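Local structure of cyclopropane mycolic acid synthase 1 (Mycobacterium tuberculosis, 1KPH) at residues 171-176 / 205-210; 149-154 / 164-169; 14-19 / 198-203. The protein converts a double bond at the distal position of alpha mycolic acids into a cyclopropane ring, using a methylene group taken from S-adenosyl-L-methionine. One frame throughout, in Å; residues are numbered along the deposited sequence.

Overall arrangement
Contact 2 lies in the Rossmann-like core, where helix 147-157 packs on strand 163-171 of the mixed sheet. Contact 1 begins at the last residue of this strand and ties it to the start of helix 208-217; the centres are about 17 Å apart, and Leu-205 and Pro-206 of contact 1 touch Thr-168 and Ile-169 of contact 2. Contact 3, centred about 21 Å from contact 2 and 22 Å from contact 1, joins the end of helix 9-16 to the turn after helix 186-199. Along the chain, contact 2 is nested within contact 3, whereas contacts 1 and 3 cross. Contacts 1 and 3 touch the bound didecyl-dimethyl-ammonium, as does Ile-169 of contact 2, so all three border one pocket.

Contact 1: residues 171-176 / 205-210; sequences GLHPKE and LPSIPM. With 10A (didecyl-dimethyl-ammonium), chain G.
The imidazole of His-173 meets Ser-207 obliquely, with NE2 leading at 4.2 Å from Ser-207 CB; this is a loose touch at the exposed end of the contact. The other flat group, the carbonyl of Pro-206, is approached from above its plane: Gly-171 N lies 37° out of it and donates to Pro-206 O over 3.1 Å, fairly straight at 155°. Beside this bond Leu-205 brings CD1 to 4.2 Å from Gly-171 CA, an approach that suits glycine, since a side chain here would crowd the methyl. Gly-171 O in turn receives a CA-H...O contact from Ser-207 CA at 3.6 Å. The Gly-171 to Pro-206 hydrogen bond fastens the end of strand 163-171 to the loop that opens helix 208-217, and Ser-207 is the N-cap of that helix. With chi1 at 72°, its OG sits in the crowded position between backbone N and carbonyl carbon, from where Ser-207 OG accepts a hydrogen bond from Met-210 N at 3.1 Å. Serine suits the place because a short hydroxyl can fold back onto a first-turn N-H. Another N-H of that turn, Ile-208 N, donates to a water at 2.9 Å, which bridges weakly to Gly-171 O. Leu-205 also faces the lipid-like ligand: CD1 touches 10A C22 and CG lies 3.4 Å from 10A C3, branched hydrocarbon against alkyl chain, while its backbone O bonds to His-144 NE2.

Contact 2: residues 149-154 / 164-169; sequences AFFSLA and MLLHTI. With CO3 (carbonate ion), chain E.
Met-164 is the bump of this interface. Its chain runs out almost fully extended from the strand and then bends at chi3 (77°), swinging the methyl into a hollow on helix 149-154. Phe-151 forms one wall of that hollow, with CE2 3.6 Å from Met-164 CE, and Ala-154 provides its shallow floor, with CB 3.9 Å from the same methyl. A small residue fits there, because the thioether can then lie close to the helix. Phe-150 comes tip to tip with the methionine, its CE2 3.8 Å from Met-164 SD, an oblique Met-aromatic contact in which the polarisable sulfur lies 59° off the ring normal. The two phenylalanines also pack on each other: CD2 of Phe-150 stands over one face of Phe-151, toward the rim. The short helix and strand segments run nearly antiparallel, at 156°, as in a beta-alpha-beta crossover, and their axes approach to 11.5 Å; strand 132-136, helix 147-157 and strand 163-171 make up this unit of the Rossmann-like methyltransferase fold. Two residues further along the strand, Leu-166 fills the next notch. Leu-166 CD2 presses against Phe-151 CZ at 3.4 Å, the side chains crossing at about a right angle, and Leu-166 CD1 reaches Phe-150 CE2 at 4.3 Å. Phe-150 carries this buried apolar packing on toward the cofactor side, where it meets Trp-123 edge to face. On the other side of the strand His-167 turns to a polar site: His-167 NE2 donates to O1 of the carbonate ion at 2.7 Å, near the ring plane, while Gln-282 engages ND1 and fixes the ring's rotation. Ile-169 lays CD1 against carbonate O2 at 3.3 Å.

Contact 3: residues 14-19 / 198-203; sequences AHYDLS and EIFPGG. With 10A (didecyl-dimethyl-ammonium), chain G.
The last turn of helix 9-16 abuts the C-terminal part of helix 186-199 and the type II turn Phe-200 to Gly-203, closed by Gly-203 N bonding to Phe-200 O, with Gly-202 taking the positive phi (86°) of such turns. His-15, its CG anti to the backbone N, sets its ring against Ile-199 and Phe-200. His-15 ND1 donates to Ile-199 O at 2.9 Å, arriving from above the carbonyl plane and bent at 135°, while Ile-199 CG2 lies 3.5 Å from His-15 CE1. Phe-200 CE2 stands 3.2 Å above the imidazole plane, over its centre, the two planes inclined at 36°. On the helix itself, His-15 CD2 sits over the centre of one face of the Tyr-16 ring. Phe-200 is itself sandwiched, by 10A C8 over one face at 3.6 Å and by Ile-199 CG2 on the opposite one, so a flat aromatic suits this wall between protein and alkyl chain. Gly-203, without a side chain, admits 10A C4 to 3.5 Å from its C atom. Tyr-16 OH reaches 10A C11, a methyl of the ammonium head, at 3.2 Å and also bonds to His-141 NE2. With ND1 donating and Tyr-33 OH bonded to NE2, both nitrogens of His-15 are engaged and its ring is fixed; the Tyr-16 oxygen, lying beside the cationic head, would probably help to stabilise positive charge there.

Contact 1: residues 171-176 / 205-210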
loop_
_atom_site.group_PDB
_atom_site.type_symbol
_atom_site.label_atom_id
_atom_site.label_comp_id
_atom_site.label_asym_id
_atom_site.label_seq_id
_atom_site.Cartn_x
_atom_site.Cartn_y
_atom_site.Cartn_z
ATOM N N GLY A 171 12.504 3.258 4.806
ATOM C CA GLY A 171 13.144 3.316 6.106
ATOM C C GLY A 171 14.632 3.584 6.096
ATOM O O GLY A 171 15.320 3.350 5.100
ATOM N N LEU A 172 15.126 4.092 7.219
ATOM C CA LEU A 172 16.540 4.395 7.375
ATOM C C LEU A 172 17.221 3.192 8.014
ATOM O O LEU A 172 16.577 2.399 8.707
ATOM C CB LEU A 172 16.724 5.616 8.278
ATOM C CG LEU A 172 15.998 6.906 7.893
ATOM C CD1 LEU A 172 16.198 7.944 8.991
ATOM C CD2 LEU A 172 16.518 7.417 6.558
ATOM N N HIS A 173 18.520 3.059 7.777
ATOM C CA HIS A 173 19.281 1.957 8.346
ATOM C C HIS A 173 19.553 2.234 9.822
ATOM O O HIS A 173 20.150 3.252 10.167
ATOM C CB HIS A 173 20.595 1.785 7.585
ATOM C CG HIS A 173 20.409 1.436 6.142
ATOM N ND1 HIS A 173 19.661 0.355 5.728
ATOM C CD2 HIS A 173 20.865 2.031 5.013
ATOM C CE1 HIS A 173 19.664 0.296 4.409
ATOM N NE2 HIS A 173 20.387 1.303 3.950
ATOM N N PRO A 174 19.108 1.330 10.711
ATOM C CA PRO A 174 19.283 1.450 12.163
ATOM C C PRO A 174 20.670 1.915 12.601
ATOM O O PRO A 174 20.809 2.647 13.582
ATOM C CB PRO A 174 18.953 0.046 12.659
ATOM C CG PRO A 174 17.869 -0.368 11.720
ATOM C CD PRO A 174 18.426 0.066 10.376
ATOM N N LYS A 175 21.695 1.489 11.871
ATOM C CA LYS A 175 23.061 1.872 12.195
ATOM C C LYS A 175 23.261 3.348 11.876
ATOM O O LYS A 175 23.770 4.109 12.697
ATOM C CB LYS A 175 24.060 1.032 11.390
ATOM C CG LYS A 175 23.936 -0.476 11.591
ATOM C CD LYS A 175 22.644 -1.037 11.002
ATOM C CE LYS A 175 22.617 -0.935 9.482
ATOM N NZ LYS A 175 22.723 0.467 8.989
ATOM N N GLU A 176 22.848 3.744 10.677
ATOM C CA GLU A 176 22.978 5.123 10.226
ATOM C C GLU A 176 21.989 6.066 10.914
ATOM O O GLU A 176 22.196 7.281 10.935
ATOM C CB GLU A 176 22.803 5.175 8.702
ATOM C CG GLU A 176 22.551 6.556 8.122
ATOM C CD GLU A 176 21.074 6.866 7.990
ATOM O OE1 GLU A 176 20.385 6.160 7.221
ATOM O OE2 GLU A 176 20.600 7.809 8.656
ATOM N N LEU A 205 11.341 -3.164 4.778
ATOM C CA LEU A 205 11.306 -1.802 4.259
ATOM C C LEU A 205 12.487 -1.464 3.375
ATOM O O LEU A 205 13.637 -1.747 3.708
ATOM C CB LEU A 205 11.260 -0.775 5.389
ATOM C CG LEU A 205 9.982 -0.622 6.207
ATOM C CD1 LEU A 205 10.139 0.580 7.112
ATOM C CD2 LEU A 205 8.780 -0.442 5.291
ATOM N N PRO A 206 12.214 -0.838 2.228
ATOM C CA PRO A 206 13.270 -0.450 1.298
ATOM C C PRO A 206 13.719 0.964 1.640
ATOM O O PRO A 206 12.932 1.762 2.150
ATOM C CB PRO A 206 12.559 -0.497 -0.043
ATOM C CG PRO A 206 11.215 0.074 0.319
ATOM C CD PRO A 206 10.885 -0.640 1.623
ATOM N N SER A 207 14.983 1.266 1.381
ATOM C CA SER A 207 15.494 2.606 1.621
ATOM C C SER A 207 15.195 3.323 0.313
ATOM O O SER A 207 14.934 2.671 -0.699
ATOM C CB SER A 207 17.004 2.577 1.844
ATOM O OG SER A 207 17.673 2.306 0.624
ATOM N N ILE A 208 15.225 4.651 0.321
ATOM C CA ILE A 208 14.957 5.405 -0.896
ATOM C C ILE A 208 16.003 5.070 -1.968
ATOM O O ILE A 208 15.659 4.805 -3.122
ATOM C CB ILE A 208 14.940 6.930 -0.611
ATOM C CG1 ILE A 208 13.696 7.276 0.226
ATOM C CG2 ILE A 208 14.956 7.717 -1.919
ATOM C CD1 ILE A 208 13.582 8.745 0.630
ATOM N N PRO A 209 17.294 5.076 -1.603
ATOM C CA PRO A 209 18.310 4.753 -2.610
ATOM C C PRO A 209 18.087 3.372 -3.217
ATOM O O PRO A 209 18.398 3.144 -4.382
ATOM C CB PRO A 209 19.612 4.833 -1.821
ATOM C CG PRO A 209 19.319 5.915 -0.823
ATOM C CD PRO A 209 17.925 5.541 -0.355
ATOM N N MET A 210 17.545 2.451 -2.427
ATOM C CA MET A 210 17.300 1.104 -2.918
ATOM C C MET A 210 16.231 1.110 -4.010
ATOM O O MET A 210 16.335 0.373 -4.993
ATOM C CB MET A 210 16.874 0.192 -1.769
ATOM C CG MET A 210 17.034 -1.287 -2.068
ATOM S SD MET A 210 16.524 -2.310 -0.679
ATOM C CE MET A 210 17.579 -1.662 0.640
HETATM C C1 10A G . 11.383 -3.101 9.176
HETATM C C2 10A G . 10.321 -4.116 8.738
HETATM C C3 10A G . 9.155 -3.395 8.052
HETATM C C4 10A G . 8.003 -4.293 7.578
HETATM C C5 10A G . 6.952 -3.377 6.934
HETATM C C6 10A G . 5.671 -4.072 6.446
HETATM C C7 10A G . 4.789 -2.937 5.902
HETATM C C8 10A G . 3.373 -3.352 5.496
HETATM C C9 10A G . 2.618 -2.082 5.045
HETATM C C10 10A G . 1.137 -2.395 4.830
HETATM N N1 10A G . 0.088 -1.295 4.598
HETATM C C11 10A G . -1.251 -2.002 4.535
HETATM C C12 10A G . 0.282 -0.618 3.265
HETATM C C13 10A G . 0.031 -0.165 5.638
HETATM C C14 10A G . -0.171 -0.429 7.163
HETATM C C15 10A G . 0.149 0.748 8.116
HETATM C C16 10A G . 1.593 1.301 8.173
HETATM C C17 10A G . 2.619 0.292 8.725
HETATM C C18 10A G . 4.040 0.866 8.805
HETATM C C19 10A G . 5.008 -0.182 9.371
HETATM C C20 10A G . 6.412 0.433 9.491
HETATM C C21 10A G . 7.411 -0.560 10.091
HETATM C C22 10A G . 8.772 0.127 10.203
HETATM O O HOH W 1 15.854 5.885 2.813
#

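Contact 2: residues 149-154 / 164-169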
loop_
_atom_site.group_PDB
_atom_site.type_symbol
_atom_site.label_atom_id
_atom_site.label_comp_id
_atom_site.label_asym_id
_atom_site.label_seq_id
_atom_site.Cartn_x
_atom_site.Cartn_y
_atom_site.Cartn_z
ATOM N N ALA A 149 13.335 -8.037 -9.659
ATOM C CA ALA A 149 12.421 -8.799 -10.502
ATOM C C ALA A 149 11.148 -8.000 -10.753
ATOM O O ALA A 149 10.617 -7.990 -11.866
ATOM C CB ALA A 149 12.082 -10.128 -9.844
ATOM N N PHE A 150 10.659 -7.329 -9.716
ATOM C CA PHE A 150 9.450 -6.533 -9.853
ATOM C C PHE A 150 9.604 -5.432 -10.899
ATOM O O PHE A 150 8.785 -5.320 -11.814
ATOM C CB PHE A 150 9.054 -5.909 -8.514
ATOM C CG PHE A 150 7.828 -5.049 -8.600
ATOM C CD1 PHE A 150 6.600 -5.606 -8.953
ATOM C CD2 PHE A 150 7.907 -3.677 -8.383
ATOM C CE1 PHE A 150 5.469 -4.806 -9.094
ATOM C CE2 PHE A 150 6.779 -2.866 -8.523
ATOM C CZ PHE A 150 5.560 -3.432 -8.879
ATOM N N PHE A 151 10.648 -4.617 -10.775
ATOM C CA PHE A 151 10.858 -3.538 -11.736
ATOM C C PHE A 151 11.127 -4.059 -13.145
ATOM O O PHE A 151 10.815 -3.392 -14.135
ATOM C CB PHE A 151 12.005 -2.631 -11.289
ATOM C CG PHE A 151 11.643 -1.719 -10.150
ATOM C CD1 PHE A 151 11.744 -2.151 -8.833
ATOM C CD2 PHE A 151 11.179 -0.429 -10.400
ATOM C CE1 PHE A 151 11.386 -1.310 -7.778
ATOM C CE2 PHE A 151 10.818 0.418 -9.355
ATOM C CZ PHE A 151 10.922 -0.024 -8.041
ATOM N N SER A 152 11.710 -5.251 -13.232
ATOM C CA SER A 152 11.989 -5.857 -14.525
ATOM C C SER A 152 10.650 -6.136 -15.200
ATOM O O SER A 152 10.437 -5.776 -16.358
ATOM C CB SER A 152 12.770 -7.164 -14.345
ATOM O OG SER A 152 13.017 -7.793 -15.595
ATOM N N LEU A 153 9.749 -6.774 -14.458
ATOM C CA LEU A 153 8.419 -7.104 -14.967
ATOM C C LEU A 153 7.650 -5.834 -15.298
ATOM O O LEU A 153 7.037 -5.727 -16.362
ATOM C CB LEU A 153 7.634 -7.916 -13.931
ATOM C CG LEU A 153 6.175 -8.243 -14.273
ATOM C CD1 LEU A 153 6.111 -9.071 -15.548
ATOM C CD2 LEU A 153 5.532 -8.995 -13.118
ATOM N N ALA A 154 7.681 -4.876 -14.378
ATOM C CA ALA A 154 6.987 -3.610 -14.570
ATOM C C ALA A 154 7.414 -2.952 -15.880
ATOM O O ALA A 154 6.577 -2.513 -16.666
ATOM C CB ALA A 154 7.275 -2.678 -13.401
ATOM N N MET A 164 4.718 4.102 -14.117
ATOM C CA MET A 164 4.334 3.385 -12.907
ATOM C C MET A 164 4.476 4.296 -11.695
ATOM O O MET A 164 5.521 4.912 -11.487
ATOM C CB MET A 164 5.194 2.133 -12.677
ATOM C CG MET A 164 5.061 1.573 -11.246
ATOM S SD MET A 164 5.725 -0.097 -10.921
ATOM C CE MET A 164 7.510 0.248 -10.835
ATOM N N LEU A 165 3.412 4.392 -10.909
ATOM C CA LEU A 165 3.445 5.197 -9.699
ATOM C C LEU A 165 3.619 4.181 -8.583
ATOM O O LEU A 165 2.716 3.394 -8.306
ATOM C CB LEU A 165 2.135 5.984 -9.523
ATOM C CG LEU A 165 2.012 6.999 -8.369
ATOM C CD1 LEU A 165 1.978 6.273 -7.036
ATOM C CD2 LEU A 165 3.172 7.985 -8.403
ATOM N N LEU A 166 4.802 4.170 -7.982
ATOM C CA LEU A 166 5.097 3.249 -6.893
ATOM C C LEU A 166 5.072 4.036 -5.595
ATOM O O LEU A 166 5.872 4.947 -5.390
ATOM C CB LEU A 166 6.476 2.602 -7.083
ATOM C CG LEU A 166 6.919 1.667 -5.952
ATOM C CD1 LEU A 166 5.976 0.473 -5.882
ATOM C CD2 LEU A 166 8.354 1.202 -6.194
ATOM N N HIS A 167 4.143 3.668 -4.724
ATOM C CA HIS A 167 3.957 4.325 -3.443
ATOM C C HIS A 167 4.327 3.322 -2.362
ATOM O O HIS A 167 3.707 2.263 -2.239
ATOM C CB HIS A 167 2.490 4.784 -3.351
ATOM C CG HIS A 167 2.076 5.301 -2.008
ATOM N ND1 HIS A 167 1.256 6.401 -1.864
ATOM C CD2 HIS A 167 2.278 4.818 -0.759
ATOM C CE1 HIS A 167 0.969 6.570 -0.586
ATOM N NE2 HIS A 167 1.574 5.622 0.107
ATOM N N THR A 168 5.352 3.652 -1.582
ATOM C CA THR A 168 5.811 2.742 -0.544
ATOM C C THR A 168 6.450 3.430 0.645
ATOM O O THR A 168 7.015 4.514 0.529
ATOM C CB THR A 168 6.864 1.754 -1.107
ATOM O OG1 THR A 168 7.338 0.896 -0.060
ATOM C CG2 THR A 168 8.052 2.520 -1.684
ATOM N N ILE A 169 6.352 2.780 1.794
ATOM C CA ILE A 169 6.971 3.274 3.007
ATOM C C ILE A 169 8.477 3.071 2.781
ATOM O O ILE A 169 8.881 2.156 2.059
ATOM C CB ILE A 169 6.499 2.431 4.211
ATOM C CG1 ILE A 169 5.007 2.691 4.452
ATOM C CG2 ILE A 169 7.329 2.742 5.449
ATOM C CD1 ILE A 169 4.313 1.606 5.254
HETATM C C CO3 E . 1.715 2.983 2.567
HETATM O O1 CO3 E . 1.091 4.340 2.437
HETATM O O2 CO3 E . 1.482 2.230 3.670
HETATM O O3 CO3 E . 2.524 2.508 1.576
#

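Contact 3: residues 14-19 / 198-203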
loop_
_atom_site.group_PDB
_atom_site.type_symbol
_atom_site.label_atom_id
_atom_site.label_comp_id
_atom_site.label_asym_id
_atom_site.label_seq_id
_atom_site.Cartn_x
_atom_site.Cartn_y
_atom_site.Cartn_z
ATOM N N ALA A 14 -1.553 -13.934 6.214
ATOM C CA ALA A 14 -1.527 -13.948 7.673
ATOM C C ALA A 14 -2.112 -12.656 8.235
ATOM O O ALA A 14 -2.775 -12.659 9.275
ATOM C CB ALA A 14 -0.095 -14.135 8.170
ATOM N N HIS A 15 -1.880 -11.552 7.533
ATOM C CA HIS A 15 -2.373 -10.256 7.979
ATOM C C HIS A 15 -3.740 -9.853 7.423
ATOM O O HIS A 15 -4.677 -9.623 8.185
ATOM C CB HIS A 15 -1.361 -9.163 7.629
ATOM C CG HIS A 15 -1.717 -7.815 8.181
ATOM N ND1 HIS A 15 -1.354 -7.410 9.447
ATOM C CD2 HIS A 15 -2.447 -6.801 7.657
ATOM C CE1 HIS A 15 -1.844 -6.206 9.680
ATOM N NE2 HIS A 15 -2.513 -5.814 8.610
ATOM N N TYR A 16 -3.855 -9.784 6.100
ATOM C CA TYR A 16 -5.096 -9.340 5.460
ATOM C C TYR A 16 -6.293 -10.284 5.442
ATOM O O TYR A 16 -7.422 -9.838 5.223
ATOM C CB TYR A 16 -4.802 -8.863 4.036
ATOM C CG TYR A 16 -3.678 -7.851 3.977
ATOM C CD1 TYR A 16 -2.361 -8.258 3.775
ATOM C CD2 TYR A 16 -3.925 -6.490 4.168
ATOM C CE1 TYR A 16 -1.313 -7.337 3.763
ATOM C CE2 TYR A 16 -2.883 -5.563 4.158
ATOM C CZ TYR A 16 -1.580 -5.992 3.956
ATOM O OH TYR A 16 -0.543 -5.083 3.946
ATOM N N ASP A 17 -6.075 -11.575 5.659
ATOM C CA ASP A 17 -7.208 -12.490 5.673
ATOM C C ASP A 17 -7.699 -12.739 7.088
ATOM O O ASP A 17 -8.433 -13.693 7.345
ATOM C CB ASP A 17 -6.866 -13.813 4.988
ATOM C CG ASP A 17 -6.898 -13.703 3.480
ATOM O OD1 ASP A 17 -7.691 -12.882 2.966
ATOM O OD2 ASP A 17 -6.147 -14.441 2.807
ATOM N N LEU A 18 -7.305 -11.858 8.001
ATOM C CA LEU A 18 -7.717 -11.961 9.395
ATOM C C LEU A 18 -9.237 -11.927 9.489
ATOM O O LEU A 18 -9.843 -12.788 10.126
ATOM C CB LEU A 18 -7.127 -10.803 10.203
ATOM C CG LEU A 18 -7.451 -10.732 11.698
ATOM C CD1 LEU A 18 -6.872 -11.940 12.408
ATOM C CD2 LEU A 18 -6.875 -9.454 12.285
ATOM N N SER A 19 -9.843 -10.930 8.847
ATOM C CA SER A 19 -11.295 -10.753 8.840
ATOM C C SER A 19 -11.674 -9.352 8.370
ATOM O O SER A 19 -11.393 -8.372 9.057
ATOM C CB SER A 19 -11.871 -10.962 10.242
ATOM O OG SER A 19 -13.186 -10.441 10.334
ATOM N N GLU A 198 4.780 -10.157 14.564
ATOM C CA GLU A 198 3.362 -10.269 14.900
ATOM C C GLU A 198 2.352 -9.545 14.010
ATOM O O GLU A 198 1.150 -9.793 14.126
ATOM C CB GLU A 198 3.146 -9.823 16.350
ATOM C CG GLU A 198 3.826 -10.712 17.372
ATOM C CD GLU A 198 3.701 -10.185 18.784
ATOM O OE1 GLU A 198 2.560 -9.939 19.233
ATOM O OE2 GLU A 198 4.749 -10.019 19.449
ATOM N N ILE A 199 2.814 -8.661 13.132
ATOM C CA ILE A 199 1.889 -7.922 12.269
ATOM C C ILE A 199 2.063 -8.247 10.787
ATOM O O ILE A 199 1.122 -8.687 10.123
ATOM C CB ILE A 199 2.054 -6.392 12.454
ATOM C CG1 ILE A 199 2.017 -6.032 13.943
ATOM C CG2 ILE A 199 0.938 -5.653 11.714
ATOM C CD1 ILE A 199 0.732 -6.397 14.644
ATOM N N PHE A 200 3.264 -8.025 10.265
ATOM C CA PHE A 200 3.521 -8.297 8.861
ATOM C C PHE A 200 4.643 -9.304 8.644
ATOM O O PHE A 200 5.787 -8.927 8.381
ATOM C CB PHE A 200 3.852 -7.000 8.122
ATOM C CG PHE A 200 2.747 -5.982 8.160
ATOM C CD1 PHE A 200 2.886 -4.813 8.901
ATOM C CD2 PHE A 200 1.565 -6.193 7.457
ATOM C CE1 PHE A 200 1.865 -3.866 8.940
ATOM C CE2 PHE A 200 0.538 -5.252 7.491
ATOM C CZ PHE A 200 0.690 -4.086 8.235
ATOM N N PRO A 201 4.329 -10.603 8.762
ATOM C CA PRO A 201 5.344 -11.638 8.560
ATOM C C PRO A 201 5.954 -11.479 7.169
ATOM O O PRO A 201 5.228 -11.358 6.179
ATOM C CB PRO A 201 4.543 -12.933 8.684
ATOM C CG PRO A 201 3.461 -12.563 9.645
ATOM C CD PRO A 201 3.044 -11.200 9.161
ATOM N N GLY A 202 7.280 -11.460 7.099
ATOM C CA GLY A 202 7.948 -11.332 5.814
ATOM C C GLY A 202 8.140 -9.905 5.340
ATOM O O GLY A 202 8.783 -9.666 4.320
ATOM N N GLY A 203 7.583 -8.952 6.078
ATOM C CA GLY A 203 7.720 -7.557 5.699
ATOM C C GLY A 203 9.161 -7.076 5.705
ATOM O O GLY A 203 9.990 -7.574 6.465
HETATM C C1 10A G . 11.383 -3.101 9.176
HETATM C C2 10A G . 10.321 -4.116 8.738
HETATM C C3 10A G . 9.155 -3.395 8.052
HETATM C C4 10A G . 8.003 -4.293 7.578
HETATM C C5 10A G . 6.952 -3.377 6.934
HETATM C C6 10A G . 5.671 -4.072 6.446
HETATM C C7 10A G . 4.789 -2.937 5.902
HETATM C C8 10A G . 3.373 -3.352 5.496
HETATM C C9 10A G . 2.618 -2.082 5.045
HETATM C C10 10A G . 1.137 -2.395 4.830
HETATM N N1 10A G . 0.088 -1.295 4.598
HETATM C C11 10A G . -1.251 -2.002 4.535
HETATM C C12 10A G . 0.282 -0.618 3.265
HETATM C C13 10A G . 0.031 -0.165 5.638
HETATM C C14 10A G . -0.171 -0.429 7.163
HETATM C C15 10A G . 0.149 0.748 8.116
HETATM C C16 10A G . 1.593 1.301 8.173
HETATM C C17 10A G . 2.619 0.292 8.725
HETATM C C18 10A G . 4.040 0.866 8.805
HETATM C C19 10A G . 5.008 -0.182 9.371
HETATM C C20 10A G . 6.412 0.433 9.491
HETATM C C21 10A G . 7.411 -0.560 10.091
HETATM C C22 10A G . 8.772 0.127 10.203
#